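Local atomic coordinates of hypothetical protein, IPT/TIG domain protein (PDB entry 4HW6), a protein that is of unknown function but probably serves as an auxiliary nutrient-binding, putatively carbohydrate-binding, protein built from an IPT/TIG domain and a six-bladed beta-propeller. Residues Arg35-Gly40 against Ser68-Cys73; Tyr57-Ile62 against Ile72-Ala77. All coordinates share one frame; numbering follows the deposited sequence. Where two conformers were deposited one is given.

Contact 1 (Arg35-Gly40 against Ser68-Cys73)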
ATOM      1  N   ARG A  35      16.350  25.988   5.185  1.00 33.21           N
ATOM      2  CA  ARG A  35      16.845  26.849   6.256  0.50 32.87           C
ATOM      3  C   ARG A  35      15.688  27.675   6.804  1.00 31.51           C
ATOM      4  O   ARG A  35      15.001  28.400   6.063  1.00 34.09           O
ATOM      5  CB  ARG A  35      18.002  27.741   5.798  0.50 34.71           C
ATOM      6  CG  ARG A  35      19.355  27.044   5.875  0.50 36.74           C
ATOM      7  CD  ARG A  35      19.702  26.327   4.581  0.50 39.02           C
ATOM      8  NE  ARG A  35      20.730  25.297   4.745  0.50 40.53           N
ATOM      9  CZ  ARG A  35      22.006  25.550   4.999  0.50 40.68           C
ATOM     10  NH1 ARG A  35      22.415  26.799   5.138  0.50 41.65           N
ATOM     11  NH2 ARG A  35      22.864  24.554   5.137  0.50 42.30           N
ATOM     12  N   VAL A  36      15.448  27.544   8.103  1.00 29.33           N
ATOM     13  CA  VAL A  36      14.377  28.282   8.744  1.00 27.40           C
ATOM     14  C   VAL A  36      14.969  29.208   9.791  1.00 28.20           C
ATOM     15  O   VAL A  36      15.737  28.768  10.653  1.00 26.38           O
ATOM     16  CB  VAL A  36      13.388  27.340   9.430  1.00 27.07           C
ATOM     17  CG1 VAL A  36      12.250  28.128  10.040  1.00 24.64           C
ATOM     18  CG2 VAL A  36      12.866  26.305   8.442  1.00 27.30           C
ATOM     19  N   VAL A  37      14.594  30.479   9.724  1.00 28.61           N
ATOM     20  CA  VAL A  37      14.940  31.429  10.772  1.00 28.46           C
ATOM     21  C   VAL A  37      13.776  31.499  11.751  1.00 27.38           C
ATOM     22  O   VAL A  37      12.637  31.759  11.345  1.00 27.87           O
ATOM     23  CB  VAL A  37      15.288  32.823  10.207  1.00 30.98           C
ATOM     24  CG1 VAL A  37      15.641  33.781  11.347  1.00 31.72           C
ATOM     25  CG2 VAL A  37      16.440  32.696   9.223  1.00 32.68           C
ATOM     26  N   VAL A  38      14.059  31.229  13.026  1.00 25.77           N
ATOM     27  CA  VAL A  38      13.047  31.305  14.081  1.00 27.14           C
ATOM     28  C   VAL A  38      13.290  32.586  14.881  1.00 29.21           C
ATOM     29  O   VAL A  38      14.438  32.893  15.214  1.00 30.23           O
ATOM     30  CB  VAL A  38      13.099  30.034  14.962  1.00 24.94           C
ATOM     31  CG1 VAL A  38      12.065  30.103  16.082  1.00 25.24           C
ATOM     32  CG2 VAL A  38      12.908  28.788  14.082  1.00 25.26           C
ATOM     33  N   TYR A  39      12.226  33.354  15.159  1.00 29.18           N
ATOM     34  CA  TYR A  39      12.345  34.656  15.819  1.00 31.51           C
ATOM     35  C   TYR A  39      11.625  34.585  17.157  1.00 31.36           C
ATOM     36  O   TYR A  39      10.619  33.891  17.285  1.00 29.76           O
ATOM     37  CB  TYR A  39      11.697  35.773  14.988  1.00 33.35           C
ATOM     38  CG  TYR A  39      12.325  36.022  13.642  1.00 33.60           C
ATOM     39  CD1 TYR A  39      13.362  36.936  13.485  1.00 35.66           C
ATOM     40  CD2 TYR A  39      11.872  35.347  12.521  1.00 34.37           C
ATOM     41  CE1 TYR A  39      13.940  37.161  12.244  1.00 37.60           C
ATOM     42  CE2 TYR A  39      12.436  35.563  11.280  1.00 35.74           C
ATOM     43  CZ  TYR A  39      13.468  36.470  11.141  1.00 36.76           C
ATOM     44  OH  TYR A  39      14.008  36.656   9.878  1.00 41.15           O
ATOM     45  N   GLY A  40      12.128  35.305  18.146  1.00 32.76           N
ATOM     46  CA  GLY A  40      11.454  35.369  19.433  1.00 33.60           C
ATOM     47  C   GLY A  40      12.310  36.021  20.488  1.00 36.12           C
ATOM     48  O   GLY A  40      13.026  36.982  20.194  1.00 38.99           O
ATOM     49  N   SER A  68      16.868  35.622  17.487  1.00 35.82           N
ATOM     50  CA  SER A  68      16.651  34.738  16.349  1.00 32.66           C
ATOM     51  C   SER A  68      17.618  33.562  16.386  1.00 31.86           C
ATOM     52  O   SER A  68      18.623  33.583  17.094  1.00 34.05           O
ATOM     53  CB  SER A  68      16.818  35.478  15.019  1.00 34.51           C
ATOM     54  OG  SER A  68      18.167  35.874  14.835  1.00 37.07           O
ATOM     55  N   LEU A  69      17.283  32.529  15.623  1.00 29.12           N
ATOM     56  CA  LEU A  69      18.202  31.425  15.369  1.00 29.07           C
ATOM     57  C   LEU A  69      17.924  30.913  13.963  1.00 29.33           C
ATOM     58  O   LEU A  69      16.831  31.122  13.423  1.00 28.27           O
ATOM     59  CB  LEU A  69      18.056  30.313  16.427  1.00 28.41           C
ATOM     60  CG  LEU A  69      16.728  29.553  16.546  1.00 26.29           C
ATOM     61  CD1 LEU A  69      16.613  28.507  15.429  1.00 26.26           C
ATOM     62  CD2 LEU A  69      16.611  28.857  17.906  1.00 26.01           C
ATOM     63  N   LEU A  70      18.944  30.303  13.368  1.00 29.08           N
ATOM     64  CA  LEU A  70      18.857  29.680  12.066  1.00 29.70           C
ATOM     65  C   LEU A  70      18.992  28.178  12.252  1.00 29.15           C
ATOM     66  O   LEU A  70      19.950  27.710  12.882  1.00 29.97           O
ATOM     67  CB  LEU A  70      19.981  30.189  11.158  1.00 32.64           C
ATOM     68  CG  LEU A  70      20.103  29.606   9.742  1.00 34.27           C
ATOM     69  CD1 LEU A  70      18.900  29.985   8.892  1.00 33.59           C
ATOM     70  CD2 LEU A  70      21.390  30.068   9.069  1.00 38.53           C
ATOM     71  N   CYS A  71      18.043  27.423  11.706  1.00 27.67           N
ATOM     72  CA  CYS A  71      18.090  25.973  11.802  1.00 29.18           C
ATOM     73  C   CYS A  71      17.689  25.334  10.467  1.00 30.59           C
ATOM     74  O   CYS A  71      17.309  26.033   9.515  1.00 30.40           O
ATOM     75  CB  CYS A  71      17.207  25.484  12.963  1.00 28.31           C
ATOM     76  SG  CYS A  71      15.446  25.656  12.633  1.00 28.00           S
ATOM     77  N   ILE A  72      17.844  24.020  10.394  1.00 29.80           N
ATOM     78  CA  ILE A  72      17.538  23.254   9.193  1.00 29.82           C
ATOM     79  C   ILE A  72      16.363  22.333   9.472  1.00 29.10           C
ATOM     80  O   ILE A  72      16.400  21.508  10.405  1.00 29.54           O
ATOM     81  CB  ILE A  72      18.764  22.425   8.751  1.00 32.86           C
ATOM     82  CG1 ILE A  72      19.938  23.349   8.421  1.00 35.12           C
ATOM     83  CG2 ILE A  72      18.450  21.544   7.543  1.00 33.39           C
ATOM     84  CD1 ILE A  72      21.194  22.582   8.047  1.00 40.44           C
ATOM     85  N   CYS A  73      15.312  22.463   8.671  1.00 29.66           N
ATOM     86  CA  CYS A  73      14.120  21.637   8.831  1.00 29.63           C
ATOM     87  C   CYS A  73      14.449  20.148   8.639  1.00 31.03           C
ATOM     88  O   CYS A  73      15.058  19.774   7.636  1.00 30.61           O
ATOM     89  CB  CYS A  73      13.054  22.035   7.806  1.00 32.73           C
ATOM     90  SG  CYS A  73      11.497  21.169   8.068  1.00 36.83           S
TER
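Four backbone hydrogen bonds join R35-G40 to S68-C73 as antiparallel strands, gathered in two hydrogen-bonded pairs, V36 with C71 and V38 with L69. V36 N reaches C71 O at 2.8 Å, nearly straight at the hydrogen (168°), although the donor sits above the carbonyl plane; the return bond from C71 N meets V36 O in the plane of V36's own carbonyl.

V36, V38, L69 and C71 turn to the buried face, where strand 50-54 and F103 add further cover, and small or branched apolar groups suit such a place. L69 can be followed outward: its CB carries CG in the crowded position between backbone N and carbonyl carbon (chi1 63°), CG lies 4.0 Å from V38 CB, and CD1 ends 3.9 Å from the same V38 CB, so the two side chains run alongside each other.

On the other face, V37 CG2 meets L70 CD1 at 3.7 Å, the side chains crossing obliquely. Y39, whose ring has V37 CG1 over one face, also makes a cation-pi contact with K24. At the exposed end, R35 CB rests 3.9 Å from L70 CD1, and the chain, bent at chi2, carries its guanidinium out beside I72, NH2 3.9 Å from I72 CD1.

Paired antiparallel strands, one face buried and the other partly exposed, build the immunoglobulin-like beta-sandwich of IPT/TIG domains.

Contact 2 (Tyr57-Ile62 against Ile72-Ala77)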
ATOM      1  N   TYR A  57      10.888  16.469  15.819  1.00 26.96           N
ATOM      2  CA  TYR A  57      12.183  15.996  15.331  1.00 27.91           C
ATOM      3  C   TYR A  57      13.290  17.051  15.467  1.00 27.58           C
ATOM      4  O   TYR A  57      13.073  18.215  15.111  1.00 26.37           O
ATOM      5  CB  TYR A  57      12.039  15.545  13.881  1.00 29.18           C
ATOM      6  CG  TYR A  57      11.229  14.257  13.804  1.00 32.09           C
ATOM      7  CD1 TYR A  57       9.842  14.291  13.663  1.00 32.96           C
ATOM      8  CD2 TYR A  57      11.846  13.024  13.899  1.00 33.99           C
ATOM      9  CE1 TYR A  57       9.097  13.127  13.622  1.00 35.46           C
ATOM     10  CE2 TYR A  57      11.109  11.852  13.866  1.00 36.47           C
ATOM     11  CZ  TYR A  57       9.738  11.911  13.727  1.00 37.20           C
ATOM     12  OH  TYR A  57       9.007  10.755  13.677  1.00 40.93           O
ATOM     13  N   PRO A  58      14.467  16.648  15.983  1.00 28.20           N
ATOM     14  CA  PRO A  58      15.583  17.576  16.116  1.00 27.94           C
ATOM     15  C   PRO A  58      15.918  18.270  14.806  1.00 27.67           C
ATOM     16  O   PRO A  58      15.903  17.644  13.756  1.00 28.19           O
ATOM     17  CB  PRO A  58      16.741  16.689  16.546  1.00 29.96           C
ATOM     18  CG  PRO A  58      16.100  15.529  17.226  1.00 31.85           C
ATOM     19  CD  PRO A  58      14.807  15.308  16.505  1.00 31.45           C
ATOM     20  N   ALA A  59      16.185  19.570  14.896  1.00 27.03           N
ATOM     21  CA  ALA A  59      16.612  20.373  13.757  1.00 26.18           C
ATOM     22  C   ALA A  59      17.998  20.912  14.066  1.00 28.67           C
ATOM     23  O   ALA A  59      18.219  21.489  15.131  1.00 31.10           O
ATOM     24  CB  ALA A  59      15.628  21.506  13.517  1.00 24.72           C
ATOM     25  N   LYS A  60      18.936  20.720  13.142  1.00 31.00           N
ATOM     26  CA  LYS A  60      20.300  21.195  13.333  1.00 34.99           C
ATOM     27  C   LYS A  60      20.245  22.713  13.441  1.00 32.77           C
ATOM     28  O   LYS A  60      19.602  23.351  12.625  1.00 31.17           O
ATOM     29  CB  LYS A  60      21.191  20.773  12.164  1.00 39.24           C
ATOM     30  CG  LYS A  60      22.644  20.497  12.538  1.00 49.03           C
ATOM     31  CD  LYS A  60      23.469  21.769  12.696  1.00 52.22           C
ATOM     32  CE  LYS A  60      24.960  21.471  12.843  1.00 55.54           C
ATOM     33  NZ  LYS A  60      25.627  21.179  11.545  1.00 59.21           N
ATOM     34  N   VAL A  61      20.885  23.265  14.468  1.00 32.68           N
ATOM     35  CA  VAL A  61      20.940  24.700  14.692  1.00 33.06           C
ATOM     36  C   VAL A  61      22.274  25.212  14.165  1.00 36.05           C
ATOM     37  O   VAL A  61      23.337  24.712  14.559  1.00 39.06           O
ATOM     38  CB  VAL A  61      20.816  25.044  16.192  1.00 31.99           C
ATOM     39  CG1 VAL A  61      20.915  26.551  16.406  1.00 32.28           C
ATOM     40  CG2 VAL A  61      19.509  24.511  16.756  1.00 30.11           C
ATOM     41  N   ILE A  62      22.205  26.206  13.280  1.00 35.27           N
ATOM     42  CA  ILE A  62      23.387  26.800  12.648  1.00 37.11           C
ATOM     43  C   ILE A  62      23.917  28.020  13.398  1.00 38.91           C
ATOM     44  O   ILE A  62      25.125  28.167  13.574  1.00 41.48           O
ATOM     45  CB  ILE A  62      23.079  27.203  11.199  1.00 37.26           C
ATOM     46  CG1 ILE A  62      22.688  25.963  10.397  1.00 37.76           C
ATOM     47  CG2 ILE A  62      24.279  27.909  10.563  1.00 40.26           C
ATOM     48  CD1 ILE A  62      22.503  26.233   8.917  1.00 39.53           C
ATOM     49  N   ILE A  72      17.844  24.020  10.394  1.00 29.80           N
ATOM     50  CA  ILE A  72      17.538  23.254   9.193  1.00 29.82           C
ATOM     51  C   ILE A  72      16.363  22.333   9.472  1.00 29.10           C
ATOM     52  O   ILE A  72      16.400  21.508  10.405  1.00 29.54           O
ATOM     53  CB  ILE A  72      18.764  22.425   8.751  1.00 32.86           C
ATOM     54  CG1 ILE A  72      19.938  23.349   8.421  1.00 35.12           C
ATOM     55  CG2 ILE A  72      18.450  21.544   7.543  1.00 33.39           C
ATOM     56  CD1 ILE A  72      21.194  22.582   8.047  1.00 40.44           C
ATOM     57  N   CYS A  73      15.312  22.463   8.671  1.00 29.66           N
ATOM     58  CA  CYS A  73      14.120  21.637   8.831  1.00 29.63           C
ATOM     59  C   CYS A  73      14.449  20.148   8.639  1.00 31.03           C
ATOM     60  O   CYS A  73      15.058  19.774   7.636  1.00 30.61           O
ATOM     61  CB  CYS A  73      13.054  22.035   7.806  1.00 32.73           C
ATOM     62  SG  CYS A  73      11.497  21.169   8.068  1.00 36.83           S
ATOM     63  N   PRO A  74      14.042  19.299   9.598  1.00 29.87           N
ATOM     64  CA  PRO A  74      14.292  17.865   9.505  1.00 32.68           C
ATOM     65  C   PRO A  74      13.234  17.170   8.651  1.00 33.07           C
ATOM     66  O   PRO A  74      12.199  17.765   8.349  1.00 34.13           O
ATOM     67  CB  PRO A  74      14.140  17.415  10.957  1.00 31.69           C
ATOM     68  CG  PRO A  74      13.053  18.288  11.468  1.00 30.34           C
ATOM     69  CD  PRO A  74      13.320  19.636  10.842  1.00 28.84           C
ATOM     70  N   SER A  75      13.463  15.920   8.284  1.00 35.61           N
ATOM     71  CA  SER A  75      12.399  15.153   7.649  1.00 38.29           C
ATOM     72  C   SER A  75      11.386  14.771   8.730  1.00 37.59           C
ATOM     73  O   SER A  75      11.683  14.833   9.930  1.00 36.40           O
ATOM     74  CB  SER A  75      12.951  13.919   6.923  1.00 44.52           C
ATOM     75  OG  SER A  75      13.704  13.123   7.804  1.00 49.72           O
ATOM     76  N   LYS A  76      10.192  14.399   8.290  1.00 40.11           N
ATOM     77  CA  LYS A  76       9.110  13.922   9.153  1.00 41.20           C
ATOM     78  C   LYS A  76       8.529  14.992  10.094  1.00 38.03           C
ATOM     79  O   LYS A  76       7.943  14.649  11.110  1.00 38.15           O
ATOM     80  CB  LYS A  76       9.535  12.682   9.966  1.00 43.97           C
ATOM     81  CG  LYS A  76      10.165  11.551   9.150  1.00 48.11           C
ATOM     82  CD  LYS A  76      10.274  10.265   9.970  1.00 51.89           C
ATOM     83  CE  LYS A  76      11.695   9.703  10.011  1.00 54.80           C
ATOM     84  NZ  LYS A  76      12.570  10.350  11.041  1.00 51.37           N
ATOM     85  N   ALA A  77       8.644  16.268   9.725  1.00 36.13           N
ATOM     86  CA  ALA A  77       8.153  17.382  10.550  1.00 33.51           C
ATOM     87  C   ALA A  77       6.645  17.650  10.410  1.00 35.55           C
ATOM     88  O   ALA A  77       6.197  18.775  10.616  1.00 36.72           O
ATOM     89  CB  ALA A  77       8.935  18.643  10.215  1.00 31.33           C
TER
HETATM   90  O   HOH W   1      18.084  19.433  10.651  1.00 29.47           O
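In this immunoglobulin-like IPT/TIG domain, strand 57-64 runs antiparallel to the segment I72-A77, which leaves the sheet as a loop. The tightly packed part runs from Y57 to A59, against P74, K76 and the carbonyl of I72. P74 CB lies 3.3 Å from P58 O, and its CG 3.8 Å from Y57 CB; proline suits the place because its ring packs on the strand and its N has no hydrogen to satisfy. A59 CB, a methyl small enough to fit, lies 3.2 Å from I72 O. K76 O comes 3.2 Å from Y57 CE1, and K76 CB stands over one ring face, 3.9 Å from the centroid, in a CH-pi contact. Bends at chi3 and chi4 then bring NZ back to 3.5 Å from Y57 CE2. An alanine at Y57 would remove the ring on which K76 CB rests and would probably loosen the K76 end of the loop.

Toward K60 the pairing is looser. The direct bond, from I72 N to K60 O, is bent (148°), and the K60 side chain leads away at the exposed surface, while I62 CD1 still touches I72 CG1. The second link of the same pair passes through a water, which accepts from K60 N and donates to I72 O, the latter at 2.7 Å.

Overall arrangement
Contacts 1 and 2 lie in the IPT/TIG domain, their centres about 10 Å apart, and both reach the same mixed sheet. Along the chain the order is 35-40, 57-62, then 68-73 running on into 72-77, so both contacts end on one continuous piece of chain and share I72 and C73. Strand 68-72 stands between strands 35-41 and 57-64: contact 1 pairs it with the first, whereas contact 2 lies on the side of the second, where the chain is leaving the sheet. A probable hydrogen bond from I62 N to L70 O ties the two together. Strand 68-72 thus has a neighbour along each edge before the chain passes on toward strand 82-87.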